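Local coordinates for protein NAD-dependent benzaldehyde dehydrogenase (Legionella pneumophila, PDB 3RHE) that is of uncertain activity, possibly acting as an NAD-dependent benzaldehyde dehydrogenase, although its fold is that of the glyoxalase/bleomycin resistance (vicinal oxygen chelate) superfamily, at residues Val81-Ile84 and His85-Ser89. Numbering follows the deposited sequence.
Sequences VDEI and HRQWS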
ATOM      1  N   VAL A  81      -8.670   8.563  -7.967  1.00 16.15           N
ATOM      2  CA  VAL A  81      -9.057   7.797  -6.778  1.00 17.67           C
ATOM      3  C   VAL A  81     -10.574   7.790  -6.591  1.00 17.44           C
ATOM      4  O   VAL A  81     -11.162   6.750  -6.344  1.00 15.92           O
ATOM      5  CB  VAL A  81      -8.423   8.370  -5.492  1.00 16.91           C
ATOM      6  CG1 VAL A  81      -8.985   7.657  -4.263  1.00 16.27           C
ATOM      7  CG2 VAL A  81      -6.916   8.275  -5.551  1.00 14.53           C
ATOM      8  N   ASP A  82     -11.210   8.960  -6.700  1.00 18.05           N
ATOM      9  CA  ASP A  82     -12.670   9.034  -6.577  1.00 19.78           C
ATOM     10  C   ASP A  82     -13.370   8.260  -7.688  1.00 18.08           C
ATOM     11  O   ASP A  82     -14.370   7.584  -7.454  1.00 19.14           O
ATOM     12  CB  ASP A  82     -13.158  10.491  -6.591  1.00 20.48           C
ATOM     13  CG  ASP A  82     -12.787  11.236  -5.328  1.00 24.17           C
ATOM     14  OD1 ASP A  82     -12.711  10.592  -4.256  1.00 22.40           O
ATOM     15  OD2 ASP A  82     -12.563  12.455  -5.412  1.00 22.25           O
ATOM     16  N   GLU A  83     -12.846   8.370  -8.900  1.00 18.05           N
ATOM     17  CA  GLU A  83     -13.451   7.677 -10.037  1.00 19.46           C
ATOM     18  C   GLU A  83     -13.410   6.160  -9.822  1.00 20.99           C
ATOM     19  O   GLU A  83     -14.404   5.477 -10.045  1.00 18.63           O
ATOM     20  CB  GLU A  83     -12.761   8.097 -11.336  1.00 19.72           C
ATOM     21  CG  GLU A  83     -13.054   7.243 -12.574  1.00 21.08           C
ATOM     22  CD  GLU A  83     -14.536   7.184 -12.939  1.00 26.60           C
ATOM     23  OE1 GLU A  83     -15.311   8.081 -12.541  1.00 27.17           O
ATOM     24  OE2 GLU A  83     -14.919   6.226 -13.639  1.00 30.32           O
ATOM     25  N   ILE A  84     -12.270   5.627  -9.368  1.00 18.05           N
ATOM     26  CA  ILE A  84     -12.205   4.190  -9.128  1.00 16.63           C
ATOM     27  C   ILE A  84     -13.115   3.798  -7.967  1.00 17.61           C
ATOM     28  O   ILE A  84     -13.716   2.731  -7.970  1.00 17.15           O
ATOM     29  CB  ILE A  84     -10.764   3.691  -8.864  1.00 17.45           C
ATOM     30  CG1 ILE A  84      -9.850   4.053 -10.037  1.00 16.19           C
ATOM     31  CG2 ILE A  84     -10.780   2.182  -8.628  1.00 17.23           C
ATOM     32  CD1 ILE A  84      -8.382   3.790  -9.798  1.00 19.01           C
ATOM     33  N   HIS A  85     -13.214   4.663  -6.962  1.00 19.24           N
ATOM     34  CA  HIS A  85     -14.109   4.377  -5.855  1.00 20.28           C
ATOM     35  C   HIS A  85     -15.552   4.211  -6.339  1.00 19.11           C
ATOM     36  O   HIS A  85     -16.269   3.313  -5.905  1.00 17.19           O
ATOM     37  CB  HIS A  85     -14.053   5.478  -4.799  1.00 19.56           C
ATOM     38  CG  HIS A  85     -15.003   5.252  -3.666  1.00 19.84           C
ATOM     39  ND1 HIS A  85     -16.151   5.995  -3.495  1.00 21.60           N
ATOM     40  CD2 HIS A  85     -14.994   4.339  -2.665  1.00 21.86           C
ATOM     41  CE1 HIS A  85     -16.798   5.563  -2.428  1.00 20.94           C
ATOM     42  NE2 HIS A  85     -16.119   4.553  -1.909  1.00 22.76           N
ATOM     43  N   ARG A  86     -15.972   5.096  -7.237  1.00 19.77           N
ATOM     44  CA  ARG A  86     -17.295   4.994  -7.835  1.00 19.15           C
ATOM     45  C   ARG A  86     -17.472   3.675  -8.585  1.00 20.55           C
ATOM     46  O   ARG A  86     -18.476   2.987  -8.413  1.00 20.02           O
ATOM     47  CB  ARG A  86     -17.537   6.176  -8.773  1.00 23.89           C
ATOM     48  CG  ARG A  86     -18.901   6.161  -9.429  1.00 27.64           C
ATOM     49  CD  ARG A  86     -19.231   7.515 -10.023  1.00 32.94           C
ATOM     50  NE  ARG A  86     -18.431   7.826 -11.205  1.00 35.86           N
ATOM     51  CZ  ARG A  86     -18.644   8.888 -11.982  1.00 39.19           C
ATOM     52  NH1 ARG A  86     -19.637   9.725 -11.696  1.00 39.45           N
ATOM     53  NH2 ARG A  86     -17.874   9.112 -13.044  1.00 31.82           N
ATOM     54  N   GLN A  87     -16.493   3.314  -9.412  1.00 20.26           N
ATOM     55  CA  GLN A  87     -16.568   2.056 -10.154  1.00 21.74           C
ATOM     56  C   GLN A  87     -16.694   0.858  -9.205  1.00 20.41           C
ATOM     57  O   GLN A  87     -17.508  -0.039  -9.431  1.00 20.32           O
ATOM     58  CB  GLN A  87     -15.340   1.863 -11.056  1.00 21.07           C
ATOM     59  CG  GLN A  87     -15.268   2.783 -12.260  1.00 22.56           C
ATOM     60  CD  GLN A  87     -13.923   2.703 -12.963  1.00 26.29           C
ATOM     61  OE1 GLN A  87     -13.536   3.611 -13.704  1.00 32.17           O
ATOM     62  NE2 GLN A  87     -13.199   1.619 -12.727  1.00 26.43           N
ATOM     63  N   TRP A  88     -15.891   0.848  -8.144  1.00 17.59           N
ATOM     64  CA  TRP A  88     -15.894  -0.279  -7.210  1.00 18.61           C
ATOM     65  C   TRP A  88     -17.211  -0.377  -6.426  1.00 20.02           C
ATOM     66  O   TRP A  88     -17.707  -1.477  -6.161  1.00 20.25           O
ATOM     67  CB  TRP A  88     -14.673  -0.212  -6.268  1.00 19.30           C
ATOM     68  CG  TRP A  88     -13.353  -0.644  -6.916  1.00 19.04           C
ATOM     69  CD1 TRP A  88     -13.057  -0.660  -8.259  1.00 20.29           C
ATOM     70  CD2 TRP A  88     -12.160  -1.082  -6.241  1.00 19.60           C
ATOM     71  NE1 TRP A  88     -11.764  -1.102  -8.454  1.00 19.96           N
ATOM     72  CE2 TRP A  88     -11.190  -1.356  -7.236  1.00 19.96           C
ATOM     73  CE3 TRP A  88     -11.819  -1.278  -4.894  1.00 19.18           C
ATOM     74  CZ2 TRP A  88      -9.907  -1.822  -6.925  1.00 22.07           C
ATOM     75  CZ3 TRP A  88     -10.534  -1.731  -4.587  1.00 16.79           C
ATOM     76  CH2 TRP A  88      -9.598  -1.997  -5.599  1.00 19.23           C
ATOM     77  N   SER A  89     -17.780   0.769  -6.062  1.00 18.38           N
ATOM     78  CA  SER A  89     -19.083   0.775  -5.402  1.00 23.60           C
ATOM     79  C   SER A  89     -20.141   0.199  -6.339  1.00 24.86           C
ATOM     80  O   SER A  89     -20.952  -0.631  -5.941  1.00 24.85           O
ATOM     81  CB  SER A  89     -19.477   2.187  -4.974  1.00 24.62           C
ATOM     82  OG  SER A  89     -18.550   2.693  -4.023  1.00 28.71           O
TER
HETATM   83  O   HOH W   1     -16.203   8.276  -4.953  1.00 28.06           O
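I84 and W88 sit one turn apart on the amphipathic helix 78-90, which packs against the curved sheet of this glyoxalase/bleomycin-resistance (VOC) fold. Their side chains run side by side in the same direction. The CG2 branch of I84 lies over one face of the indole, 3.7 Å from the centroid of its five-membered ring and 23° off the normal, a CH-pi contact displaced toward the NE1 rim. Both side chains also touch I120 on strand 117-123, so the pair belongs to the sheet-facing side of the helix. Beneath them, W88 N donates to I84 O at 2.9 Å, one of the i to i+4 bonds that run from V81 O to H85 N onward.

The outer side is polar. E83 leaves the helix with CG anti to N (chi1 167°) and bends at chi2, while R86 starts out extended and folds at chi3; together these bends bring E83 OE1 to 2.8 Å from R86 NH2. This salt bridge uses the syn lone pair of OE1, but the carboxylate and guanidinium planes stand almost perpendicular. The N-H...O angle is 136° and OE1 lies out of the guanidinium plane, so the bond is bent.

On the flank that also faces the sheet, H85 meets F108 edge-to-face, as does W88. A water in the plane of the H85 imidazole sits 2.7 Å from H85 ND1 and donates to D82 O, tying the ring to the previous turn. S89 OG sits over one imidazole face, toward its rim, and donates to H85 O at 3.0 Å, while S89 N reaches that same oxygen from the opposite face of the carbonyl plane.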